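Local coordinates for protein polyhedrin (Orgyia pseudotsugata cypovirus 5, PDB 5A8U) that forms the crystalline matrix of viral occlusion bodies, the polyhedra that protect cypovirus outside its host until insect larvae ingest them, at residues Val35-Asn40 with Asp106-Gln111; Val42-Asn47 with Met63-Tyr68; Leu125-Pro130 with Lys182-Phe187; Asp155-Lys160 with Lys173-Arg178. All coordinates share one frame; numbering follows the deposited sequence.

In the fold
Three of the contacts reach one antiparallel sheet. Contact 1 pairs strand 30-37 with strand 109-115; contact 2 sits on the next strand, 43-50, and contact 4 on strand 169-178, which borders 109-115 from its other edge. Contacts 1 and 2 have centres about 9 Å apart and share a probable hydrogen bond between Y38 OH and M63 O (2.7 Å), whereas contacts 2 and 4, with centres about 20 Å apart, lie on opposite sides of the chain's centre. Contact 3 packs a loop on strand 124-128 of the smaller three-stranded sheet and meets contact 1 where M110 CE packs on F127 CE1 at 3.5 Å. It joins contact 4 through L125 N and D155 O, 3.0 Å apart.

Contact 1: residues Val35-Asn40 with Asp106-Gln111; sequences VLKYTN and DPYAMQ
K37 and Y108 bury more surface than any other residues of this contact, which pairs two antiparallel strands. K37 CG stands anti to its own carbonyl carbon (chi1 -50°), and the aliphatic chain slants across the tyrosine: K37 CB lies 3.6 Å from Y108 CE2, and K37 CE comes within 3.5 Å of Y108 OH. Y108 CG is held between its backbone N and carbonyl carbon (chi1 74°), and the ring's edge receives Y38 O, which lies 3.5 Å from Y108 CE2. K37 and Y108 are also tied through their backbones, Y108 N donating to K37 O at 2.8 Å. Behind this, K37 N bonds to A109 O, and V35 with Q111 forms a hydrogen-bonded pair closed by two N-H...O bonds: V35 N to Q111 O at 2.8 Å is nearly straight (168°), and Q111 N returns a bond to V35 O. V35, third in buried area, sets its CB and CG2 against Q111 O. On the face carrying L36 and M110, the side chains lie side by side, L36 CD2 3.9 Å from M110 CB. Farther along, Y38 lies beside P107, with Y38 CE2 3.6 Å from P107 CB, while a water accepts from T39 N and donates to D106 O. The Y38 hydroxyl is bonded to M63 O and Q44 NE2. The pair lies in the interior of the six-stranded sheet: strand 43-50 borders 35-37, strand 169-178 borders 109-111, helix 60-63 touches L36 and P107, and helix 230-241 reaches V35 and K37.

Contact 2: residues Val42-Asn47 with Met63-Tyr68; sequences VVQVYN and MKFPNY
Q44 and N67 meet tip to tip, their amide planes only 15° apart. The glutamine is extended, CG anti to the backbone N (chi1 -173°), and reaches from strand 43-50 to the loop after helix 60-63. N67 differs in its first torsion, with CG between backbone N and carbonyl carbon (chi1 59°). N67 ND2 donates to Q44 OE1 at 2.9 Å in a bent bond, in the plane of the acceptor carbonyl and on a lone pair. Q44 NE2 in turn gives a nearly straight bond to K64 O at 3.1 Å, in its own amide plane but approaching from above that of the carbonyl. K64 O also accepts from N67 ND2 (2.8 Å), so one backbone oxygen is gripped by both amides. Y46 OH, which also comes to 3.3 Å from N67 ND2, is hydrogen-bonded to L62 O. The F65 ring has V42 CG1 over the centre of one face and P66 CB over that of the opposite face; P66 follows a cis peptide bond. N70 adds two bonds, its ND2 to Q44 OE1, which so has a second donor, and its backbone N to N67 OD1. The chemistry is thus that of a buried polar network: uncharged amides, each both donor and acceptor, satisfy the carbonyl of K64 just after the short helix, and probably help to hold the loop against the strand, with no salt bridge between the two segments.

Contact 3: residues Leu125-Pro130 with Lys182-Phe187; sequences LRFFGP and KYAPRF
F127 receives A184 squarely on its ring: the methyl CB stands 4.1 Å from the ring centroid and 11° off the normal, a CH-pi contact over the centre of one face. F127 CG stands anti to the carbonyl carbon (chi1 -77°). Next in sequence, P185 crosses the same side chain obliquely, its CD 3.7 Å from F127 CB and also close to CG and CD1, so that two successive residues of the 182-187 loop cover the phenylalanine from ring to root. P185 CG continues onto the strand backbone, 3.7 Å from F128 O. This end is close-packed and buried; V177, I190, P188 and W135 also bear on F127.

Farther along, the contact changes character. P130 and F187 are both partly exposed, and what meets there is mainly a proline ring and a backbone oxygen: P130 CD lies 3.2 Å from F187 O. The side chains cross obliquely with P130 CG 4.1 Å from F187 CB, and the F187 ring leads away toward I102 and D106, with R186 CG set against one of its faces. No hydrogen bond joins the two segments at either end, and the proline nitrogen near F187 O has no hydrogen to give.

The touching parts run in nearly the same direction, 19° apart, as the loop heads into strand 189-195, the central strand of the three-stranded antiparallel sheet. The contact is therefore mainly apolar packing of a connecting loop against strand 124-128, outermost in that sheet within this chain, with F127 touching both I190 of this sheet and V177 of strand 169-178 in the larger one.

Contact 4: residues Asp155-Lys160 with Lys173-Arg178; sequences DIINSK and KSYYVR
Y175 and K160 lie side by side, pointing the same way, and the tyrosine buries more surface than any other residue here. K160 CB is 3.9 Å from Y175 CE1, and the extended lysine follows the ring outward until its CD is 4.0 Å from Y175 OH. K160 O also comes to 3.7 Å from Y175 CD1, while I157 CD1 makes a looser approach to CD2 of the same ring. At the other end K173 NZ donates to N158 OD1 at 2.7 Å, tilted 24° from the carbonyl plane. N158 CG lies anti to its backbone N (chi1 -175°), and although the CB bond points away, the amide end comes close to K173. A water accepts from K173 NZ and donates to N158 O, so the ammonium is tied directly to the side chain of N158 and through water to its backbone.

In the next shell, K160 N bonds to I157 O at 2.8 Å. L125 packs on both I157 and Y175, and W120 touches N158 and K173. The loop before strand 162-166 thus packs on strand 169-178 of the six-stranded sheet. Chemically, the contact divides into a mainly apolar part, where the ring meets the aliphatic chains of K160 and I157, and a charged-to-neutral hydrogen bond, in which the amide oxygen and water probably help to stabilise the lysine's positive charge.

Contact 1: residues Val35-Asn40 with Asp106-Gln111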
# COMPACT_ATOMS: atom_id res chain seq x y z
N VAL A 35 4.35 17.79 1.58
CA VAL A 35 4.71 18.40 2.85
C VAL A 35 3.48 19.03 3.47
O VAL A 35 2.92 19.96 2.91
CB VAL A 35 5.78 19.48 2.70
CG1 VAL A 35 6.20 20.00 4.07
CG2 VAL A 35 7.00 18.93 1.99
N LEU A 36 3.06 18.51 4.61
CA LEU A 36 1.85 19.02 5.27
C LEU A 36 2.23 20.00 6.35
O LEU A 36 3.17 19.76 7.09
CB LEU A 36 1.07 17.87 5.87
CG LEU A 36 0.61 16.88 4.80
CD1 LEU A 36 0.17 15.57 5.43
CD2 LEU A 36 -0.55 17.49 4.01
N LYS A 37 1.49 21.11 6.44
CA LYS A 37 1.86 22.16 7.39
C LYS A 37 0.79 22.32 8.45
O LYS A 37 -0.41 22.33 8.13
CB LYS A 37 2.07 23.48 6.65
CG LYS A 37 3.00 23.34 5.44
CD LYS A 37 3.47 24.72 4.99
CE LYS A 37 4.37 25.32 6.05
NZ LYS A 37 4.94 26.63 5.62
N TYR A 38 1.23 22.45 9.70
CA TYR A 38 0.34 22.51 10.86
C TYR A 38 0.54 23.84 11.57
O TYR A 38 1.60 24.45 11.46
CB TYR A 38 0.56 21.32 11.82
CG TYR A 38 0.39 20.02 11.07
CD1 TYR A 38 1.45 19.47 10.36
CD2 TYR A 38 -0.84 19.39 11.01
CE1 TYR A 38 1.30 18.33 9.62
CE2 TYR A 38 -1.01 18.23 10.27
CZ TYR A 38 0.06 17.71 9.59
OH TYR A 38 -0.07 16.56 8.86
N THR A 39 -0.49 24.29 12.28
CA THR A 39 -0.47 25.63 12.85
C THR A 39 0.49 25.77 14.04
O THR A 39 0.77 26.88 14.47
CB THR A 39 -1.88 26.08 13.27
OG1 THR A 39 -2.43 25.15 14.19
CG2 THR A 39 -2.76 26.15 12.02
N ASN A 40 1.00 24.64 14.54
CA ASN A 40 2.06 24.67 15.55
C ASN A 40 3.48 24.69 14.95
O ASN A 40 4.48 24.61 15.68
CB ASN A 40 1.90 23.51 16.53
CG ASN A 40 2.02 22.17 15.85
OD1 ASN A 40 2.32 22.09 14.66
ND2 ASN A 40 1.82 21.10 16.62
N ASP A 106 -4.93 19.05 12.35
CA ASP A 106 -5.50 19.15 11.00
C ASP A 106 -4.67 20.14 10.19
O ASP A 106 -4.58 21.31 10.54
CB ASP A 106 -6.97 19.57 11.03
CG ASP A 106 -7.88 18.51 11.63
OD1 ASP A 106 -7.66 17.31 11.34
OD2 ASP A 106 -8.83 18.88 12.37
N PRO A 107 -4.03 19.66 9.11
CA PRO A 107 -3.09 20.56 8.42
C PRO A 107 -3.79 21.76 7.79
O PRO A 107 -4.94 21.64 7.41
CB PRO A 107 -2.48 19.66 7.34
CG PRO A 107 -3.54 18.62 7.06
CD PRO A 107 -4.18 18.36 8.42
N TYR A 108 -3.10 22.90 7.67
CA TYR A 108 -3.75 24.09 7.10
C TYR A 108 -3.33 24.34 5.65
O TYR A 108 -3.95 25.14 4.94
CB TYR A 108 -3.50 25.35 7.96
CG TYR A 108 -2.10 25.89 7.83
CD1 TYR A 108 -1.78 26.80 6.83
CD2 TYR A 108 -1.09 25.46 8.68
CE1 TYR A 108 -0.48 27.28 6.70
CE2 TYR A 108 0.21 25.93 8.55
CZ TYR A 108 0.51 26.84 7.55
OH TYR A 108 1.81 27.30 7.42
N ALA A 109 -2.31 23.62 5.21
CA ALA A 109 -1.76 23.80 3.87
C ALA A 109 -0.85 22.63 3.53
O ALA A 109 -0.46 21.86 4.41
CB ALA A 109 -0.96 25.11 3.79
N MET A 110 -0.53 22.52 2.25
CA MET A 110 0.42 21.53 1.78
C MET A 110 1.28 22.11 0.67
O MET A 110 0.85 22.98 -0.09
CB MET A 110 -0.32 20.28 1.29
CG MET A 110 0.39 19.45 0.24
SD MET A 110 -0.77 18.23 -0.42
CE MET A 110 -2.11 19.28 -0.80
N GLN A 111 2.53 21.66 0.60
CA GLN A 111 3.37 21.87 -0.57
C GLN A 111 3.52 20.51 -1.27
O GLN A 111 3.86 19.51 -0.63
CB GLN A 111 4.74 22.42 -0.16
CG GLN A 111 5.56 22.81 -1.38
CD GLN A 111 6.93 23.35 -1.05
OE1 GLN A 111 7.76 23.54 -1.95
NE2 GLN A 111 7.19 23.61 0.24
O HOH W 1 -2.79 22.42 12.22

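Contact 2: residues Val42-Asn47 with Met63-Tyr68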
# COMPACT_ATOMS: atom_id res chain seq x y z
N VAL A 42 4.79 22.45 12.95
CA VAL A 42 5.23 21.13 12.52
C VAL A 42 5.05 20.97 11.00
O VAL A 42 4.08 21.48 10.42
CB VAL A 42 4.46 20.01 13.26
CG1 VAL A 42 4.67 18.63 12.59
CG2 VAL A 42 4.87 19.98 14.74
N VAL A 43 6.01 20.30 10.36
CA VAL A 43 5.78 19.86 8.98
C VAL A 43 5.87 18.35 8.93
O VAL A 43 6.76 17.75 9.54
CB VAL A 43 6.73 20.54 7.94
CG1 VAL A 43 6.40 22.02 7.79
CG2 VAL A 43 8.20 20.33 8.29
N GLN A 44 4.91 17.73 8.25
CA GLN A 44 4.94 16.28 8.07
C GLN A 44 5.25 15.98 6.62
O GLN A 44 4.59 16.50 5.72
CB GLN A 44 3.61 15.63 8.47
CG GLN A 44 3.69 14.09 8.45
CD GLN A 44 2.49 13.42 9.11
OE1 GLN A 44 2.61 12.29 9.59
NE2 GLN A 44 1.34 14.10 9.13
N VAL A 45 6.25 15.13 6.42
CA VAL A 45 6.80 14.85 5.10
C VAL A 45 6.49 13.42 4.68
O VAL A 45 6.66 12.48 5.46
CB VAL A 45 8.33 14.99 5.13
CG1 VAL A 45 8.97 14.61 3.76
CG2 VAL A 45 8.72 16.42 5.58
N TYR A 46 6.03 13.27 3.45
CA TYR A 46 5.94 11.97 2.79
C TYR A 46 6.66 12.10 1.47
O TYR A 46 6.35 12.99 0.68
CB TYR A 46 4.48 11.61 2.52
CG TYR A 46 3.66 11.35 3.76
CD1 TYR A 46 3.64 10.08 4.35
CD2 TYR A 46 2.91 12.36 4.35
CE1 TYR A 46 2.89 9.85 5.50
CE2 TYR A 46 2.17 12.14 5.48
CZ TYR A 46 2.17 10.88 6.06
OH TYR A 46 1.41 10.65 7.19
N ASN A 47 7.62 11.21 1.23
CA ASN A 47 8.44 11.21 0.02
C ASN A 47 8.38 9.86 -0.70
O ASN A 47 8.79 8.84 -0.15
CB ASN A 47 9.88 11.63 0.35
CG ASN A 47 10.86 11.37 -0.80
OD1 ASN A 47 11.74 10.53 -0.69
ND2 ASN A 47 10.68 12.08 -1.91
N MET A 63 -3.14 12.29 6.73
CA MET A 63 -3.08 13.74 6.52
C MET A 63 -2.92 14.48 7.85
O MET A 63 -2.34 15.56 7.90
CB MET A 63 -4.35 14.25 5.83
CG MET A 63 -4.50 13.76 4.39
SD MET A 63 -3.31 14.52 3.26
CE MET A 63 -3.93 16.21 3.22
N LYS A 64 -3.47 13.91 8.92
CA LYS A 64 -3.39 14.50 10.25
C LYS A 64 -2.05 14.21 10.94
O LYS A 64 -1.29 13.33 10.53
CB LYS A 64 -4.56 14.02 11.13
CG LYS A 64 -4.43 12.58 11.58
CD LYS A 64 -5.62 12.17 12.44
CE LYS A 64 -5.39 10.85 13.12
NZ LYS A 64 -4.57 10.98 14.35
N PHE A 65 -1.78 14.98 11.97
CA PHE A 65 -0.66 14.71 12.87
C PHE A 65 -1.19 14.76 14.31
O PHE A 65 -2.07 15.56 14.61
CB PHE A 65 0.45 15.76 12.68
CG PHE A 65 1.60 15.55 13.61
CD1 PHE A 65 2.57 14.60 13.31
CD2 PHE A 65 1.69 16.26 14.79
CE1 PHE A 65 3.63 14.37 14.17
CE2 PHE A 65 2.76 16.04 15.66
CZ PHE A 65 3.73 15.10 15.35
N PRO A 66 -0.70 13.86 15.18
CA PRO A 66 0.17 12.72 14.91
C PRO A 66 -0.63 11.59 14.25
O PRO A 66 -1.83 11.75 14.02
CB PRO A 66 0.65 12.30 16.31
CG PRO A 66 -0.51 12.70 17.22
CD PRO A 66 -1.02 13.99 16.62
N ASN A 67 0.02 10.48 13.93
CA ASN A 67 -0.70 9.34 13.36
C ASN A 67 0.11 8.06 13.52
O ASN A 67 1.16 8.08 14.15
CB ASN A 67 -1.02 9.63 11.88
CG ASN A 67 0.22 9.88 11.06
OD1 ASN A 67 1.20 9.16 11.16
ND2 ASN A 67 0.16 10.92 10.24
N TYR A 68 -0.38 6.96 12.96
CA TYR A 68 0.30 5.69 13.17
C TYR A 68 1.70 5.65 12.56
O TYR A 68 2.58 4.88 13.01
CB TYR A 68 -0.55 4.50 12.69
CG TYR A 68 -0.83 4.44 11.20
CD1 TYR A 68 0.09 3.88 10.33
CD2 TYR A 68 -2.04 4.92 10.67
CE1 TYR A 68 -0.16 3.81 8.97
CE2 TYR A 68 -2.30 4.85 9.31
CZ TYR A 68 -1.36 4.29 8.47
OH TYR A 68 -1.60 4.20 7.11

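Contact 3: residues Leu125-Pro130 with Lys182-Phe187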
# COMPACT_ATOMS: atom_id res chain seq x y z
N LEU A 125 -3.00 15.76 -9.57
CA LEU A 125 -3.15 15.86 -8.13
C LEU A 125 -4.65 15.92 -7.90
O LEU A 125 -5.31 16.84 -8.39
CB LEU A 125 -2.47 17.11 -7.57
CG LEU A 125 -2.67 17.39 -6.07
CD1 LEU A 125 -2.22 16.24 -5.16
CD2 LEU A 125 -2.00 18.72 -5.67
N ARG A 126 -5.20 14.93 -7.21
CA ARG A 126 -6.64 14.91 -6.99
C ARG A 126 -7.00 15.21 -5.55
O ARG A 126 -6.43 14.62 -4.63
CB ARG A 126 -7.24 13.54 -7.33
CG ARG A 126 -6.93 13.01 -8.74
CD ARG A 126 -7.75 11.74 -9.02
NE ARG A 126 -7.36 11.05 -10.25
CZ ARG A 126 -6.45 10.08 -10.31
NH1 ARG A 126 -5.82 9.67 -9.20
NH2 ARG A 126 -6.17 9.50 -11.48
N PHE A 127 -7.98 16.09 -5.35
CA PHE A 127 -8.48 16.37 -4.00
C PHE A 127 -9.82 15.70 -3.73
O PHE A 127 -10.69 15.65 -4.61
CB PHE A 127 -8.60 17.88 -3.79
CG PHE A 127 -7.29 18.54 -3.54
CD1 PHE A 127 -6.61 18.32 -2.35
CD2 PHE A 127 -6.73 19.39 -4.49
CE1 PHE A 127 -5.39 18.92 -2.10
CE2 PHE A 127 -5.49 20.00 -4.24
CZ PHE A 127 -4.82 19.76 -3.04
N PHE A 128 -9.97 15.19 -2.51
CA PHE A 128 -11.20 14.56 -2.05
C PHE A 128 -11.51 15.15 -0.69
O PHE A 128 -10.63 15.69 -0.02
CB PHE A 128 -11.02 13.04 -1.91
CG PHE A 128 -10.54 12.36 -3.17
CD1 PHE A 128 -9.20 12.37 -3.52
CD2 PHE A 128 -11.45 11.72 -4.01
CE1 PHE A 128 -8.76 11.77 -4.69
CE2 PHE A 128 -11.02 11.10 -5.17
CZ PHE A 128 -9.68 11.13 -5.51
N GLY A 129 -12.77 15.07 -0.29
CA GLY A 129 -13.15 15.44 1.06
C GLY A 129 -12.71 14.39 2.06
O GLY A 129 -12.13 13.36 1.69
N PRO A 130 -12.97 14.65 3.35
CA PRO A 130 -12.55 13.74 4.42
C PRO A 130 -13.28 12.40 4.37
O PRO A 130 -12.80 11.42 4.95
CB PRO A 130 -12.89 14.52 5.70
CG PRO A 130 -13.90 15.52 5.29
CD PRO A 130 -13.64 15.86 3.86
N LYS A 182 -11.49 26.89 -0.63
CA LYS A 182 -11.49 27.74 -1.81
C LYS A 182 -10.80 27.04 -2.99
O LYS A 182 -11.44 26.69 -3.97
CB LYS A 182 -10.81 29.08 -1.51
CG LYS A 182 -11.05 30.16 -2.56
CD LYS A 182 -10.28 31.43 -2.24
CE LYS A 182 -10.62 31.97 -0.85
NZ LYS A 182 -9.93 33.26 -0.57
N TYR A 183 -9.49 26.83 -2.87
CA TYR A 183 -8.72 26.13 -3.91
C TYR A 183 -8.40 24.67 -3.55
O TYR A 183 -7.84 23.93 -4.36
CB TYR A 183 -7.45 26.91 -4.25
CG TYR A 183 -7.71 28.35 -4.67
CD1 TYR A 183 -8.26 28.64 -5.91
CD2 TYR A 183 -7.43 29.41 -3.81
CE1 TYR A 183 -8.51 29.94 -6.30
CE2 TYR A 183 -7.67 30.72 -4.19
CZ TYR A 183 -8.21 30.98 -5.44
OH TYR A 183 -8.46 32.28 -5.82
N ALA A 184 -8.79 24.27 -2.35
CA ALA A 184 -8.67 22.89 -1.91
C ALA A 184 -9.62 22.75 -0.74
O ALA A 184 -9.98 23.77 -0.13
CB ALA A 184 -7.24 22.58 -1.47
N PRO A 185 -10.04 21.52 -0.42
CA PRO A 185 -10.91 21.30 0.75
C PRO A 185 -10.25 21.76 2.04
O PRO A 185 -9.02 21.81 2.13
CB PRO A 185 -11.09 19.78 0.77
CG PRO A 185 -10.75 19.32 -0.61
CD PRO A 185 -9.72 20.26 -1.12
N ARG A 186 -11.05 22.15 3.03
CA ARG A 186 -10.52 22.46 4.34
C ARG A 186 -9.97 21.20 5.04
O ARG A 186 -9.03 21.30 5.82
CB ARG A 186 -11.57 23.16 5.22
CG ARG A 186 -11.01 23.55 6.59
CD ARG A 186 -11.92 24.49 7.38
NE ARG A 186 -11.84 25.86 6.88
CZ ARG A 186 -12.72 26.40 6.05
NH1 ARG A 186 -13.76 25.68 5.62
NH2 ARG A 186 -12.56 27.65 5.64
N PHE A 187 -10.57 20.04 4.76
CA PHE A 187 -10.13 18.79 5.39
C PHE A 187 -9.89 17.73 4.31
O PHE A 187 -10.61 16.73 4.23
CB PHE A 187 -11.16 18.32 6.43
CG PHE A 187 -11.46 19.36 7.48
CD1 PHE A 187 -10.54 19.61 8.51
CD2 PHE A 187 -12.63 20.09 7.44
CE1 PHE A 187 -10.81 20.58 9.48
CE2 PHE A 187 -12.90 21.06 8.39
CZ PHE A 187 -11.98 21.31 9.41

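Contact 4: residues Asp155-Lys160 with Lys173-Arg178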
# COMPACT_ATOMS: atom_id res chain seq x y z
N ASP A 155 -7.31 18.35 -12.30
CA ASP A 155 -6.29 17.50 -11.70
C ASP A 155 -4.93 17.83 -12.32
O ASP A 155 -3.90 17.55 -11.74
CB ASP A 155 -6.57 16.02 -11.97
CG ASP A 155 -7.90 15.56 -11.41
OD1 ASP A 155 -8.47 16.24 -10.53
OD2 ASP A 155 -8.35 14.48 -11.84
N ILE A 156 -4.96 18.39 -13.53
CA ILE A 156 -3.74 18.69 -14.27
C ILE A 156 -3.24 20.02 -13.74
O ILE A 156 -3.63 21.08 -14.22
CB ILE A 156 -4.02 18.77 -15.78
CG1 ILE A 156 -4.57 17.42 -16.28
CG2 ILE A 156 -2.74 19.10 -16.54
CD1 ILE A 156 -3.57 16.27 -16.11
N ILE A 157 -2.37 19.94 -12.74
CA ILE A 157 -1.95 21.12 -12.00
C ILE A 157 -0.70 21.80 -12.54
O ILE A 157 -0.30 22.83 -12.01
CB ILE A 157 -1.69 20.80 -10.52
CG1 ILE A 157 -0.73 19.62 -10.39
CG2 ILE A 157 -3.01 20.57 -9.79
CD1 ILE A 157 -0.14 19.51 -8.98
N ASN A 158 -0.09 21.23 -13.58
CA ASN A 158 1.19 21.71 -14.07
C ASN A 158 1.29 23.23 -14.17
O ASN A 158 2.25 23.83 -13.70
CB ASN A 158 1.55 21.08 -15.42
CG ASN A 158 2.93 21.48 -15.89
OD1 ASN A 158 3.88 21.47 -15.10
ND2 ASN A 158 3.05 21.84 -17.15
N SER A 159 0.29 23.86 -14.77
CA SER A 159 0.42 25.30 -15.01
C SER A 159 0.44 26.13 -13.72
O SER A 159 0.99 27.23 -13.71
CB SER A 159 -0.65 25.81 -16.00
OG SER A 159 -1.96 25.70 -15.46
N LYS A 160 -0.12 25.59 -12.64
CA LYS A 160 -0.09 26.28 -11.34
C LYS A 160 1.19 25.98 -10.53
O LYS A 160 1.44 26.60 -9.50
CB LYS A 160 -1.31 25.91 -10.49
CG LYS A 160 -2.63 26.49 -10.97
CD LYS A 160 -3.73 26.16 -9.96
CE LYS A 160 -4.93 27.10 -10.09
NZ LYS A 160 -5.82 27.08 -8.89
N LYS A 173 9.22 21.09 -9.66
CA LYS A 173 8.19 22.11 -9.56
C LYS A 173 7.44 21.92 -8.26
O LYS A 173 7.34 20.81 -7.74
CB LYS A 173 7.20 22.03 -10.73
CG LYS A 173 7.85 22.17 -12.10
CD LYS A 173 6.72 22.43 -13.11
CE LYS A 173 7.16 22.52 -14.54
NZ LYS A 173 5.98 23.08 -15.30
N SER A 174 6.91 23.02 -7.74
CA SER A 174 6.22 22.98 -6.46
C SER A 174 4.87 23.65 -6.55
O SER A 174 4.71 24.67 -7.23
CB SER A 174 7.08 23.69 -5.39
OG SER A 174 6.36 23.84 -4.19
N TYR A 175 3.89 23.09 -5.86
CA TYR A 175 2.58 23.70 -5.78
C TYR A 175 2.22 23.90 -4.31
O TYR A 175 2.19 22.94 -3.51
CB TYR A 175 1.53 22.83 -6.50
CG TYR A 175 0.13 23.38 -6.39
CD1 TYR A 175 -0.15 24.69 -6.76
CD2 TYR A 175 -0.92 22.58 -5.94
CE1 TYR A 175 -1.43 25.21 -6.67
CE2 TYR A 175 -2.22 23.09 -5.85
CZ TYR A 175 -2.47 24.42 -6.20
OH TYR A 175 -3.74 24.94 -6.12
N TYR A 176 1.94 25.15 -3.94
CA TYR A 176 1.55 25.46 -2.56
C TYR A 176 0.06 25.73 -2.51
O TYR A 176 -0.48 26.50 -3.32
CB TYR A 176 2.32 26.68 -2.03
CG TYR A 176 1.89 27.11 -0.65
CD1 TYR A 176 2.45 26.53 0.49
CD2 TYR A 176 0.92 28.10 -0.48
CE1 TYR A 176 2.05 26.91 1.75
CE2 TYR A 176 0.51 28.49 0.79
CZ TYR A 176 1.09 27.90 1.90
OH TYR A 176 0.69 28.28 3.16
N VAL A 177 -0.63 25.10 -1.57
CA VAL A 177 -2.06 25.35 -1.46
C VAL A 177 -2.58 25.33 -0.03
O VAL A 177 -2.21 24.49 0.79
CB VAL A 177 -2.90 24.41 -2.36
CG1 VAL A 177 -2.86 22.99 -1.81
CG2 VAL A 177 -4.35 24.91 -2.46
N ARG A 178 -3.44 26.30 0.26
CA ARG A 178 -4.08 26.39 1.56
C ARG A 178 -5.36 25.58 1.57
O ARG A 178 -6.10 25.54 0.59
CB ARG A 178 -4.39 27.85 1.89
CG ARG A 178 -3.16 28.72 2.12
CD ARG A 178 -2.78 28.76 3.58
NE ARG A 178 -1.65 29.66 3.84
CZ ARG A 178 -1.77 30.95 4.13
NH1 ARG A 178 -2.96 31.51 4.20
NH2 ARG A 178 -0.69 31.68 4.36
O HOH W 2 4.62 25.73 -14.46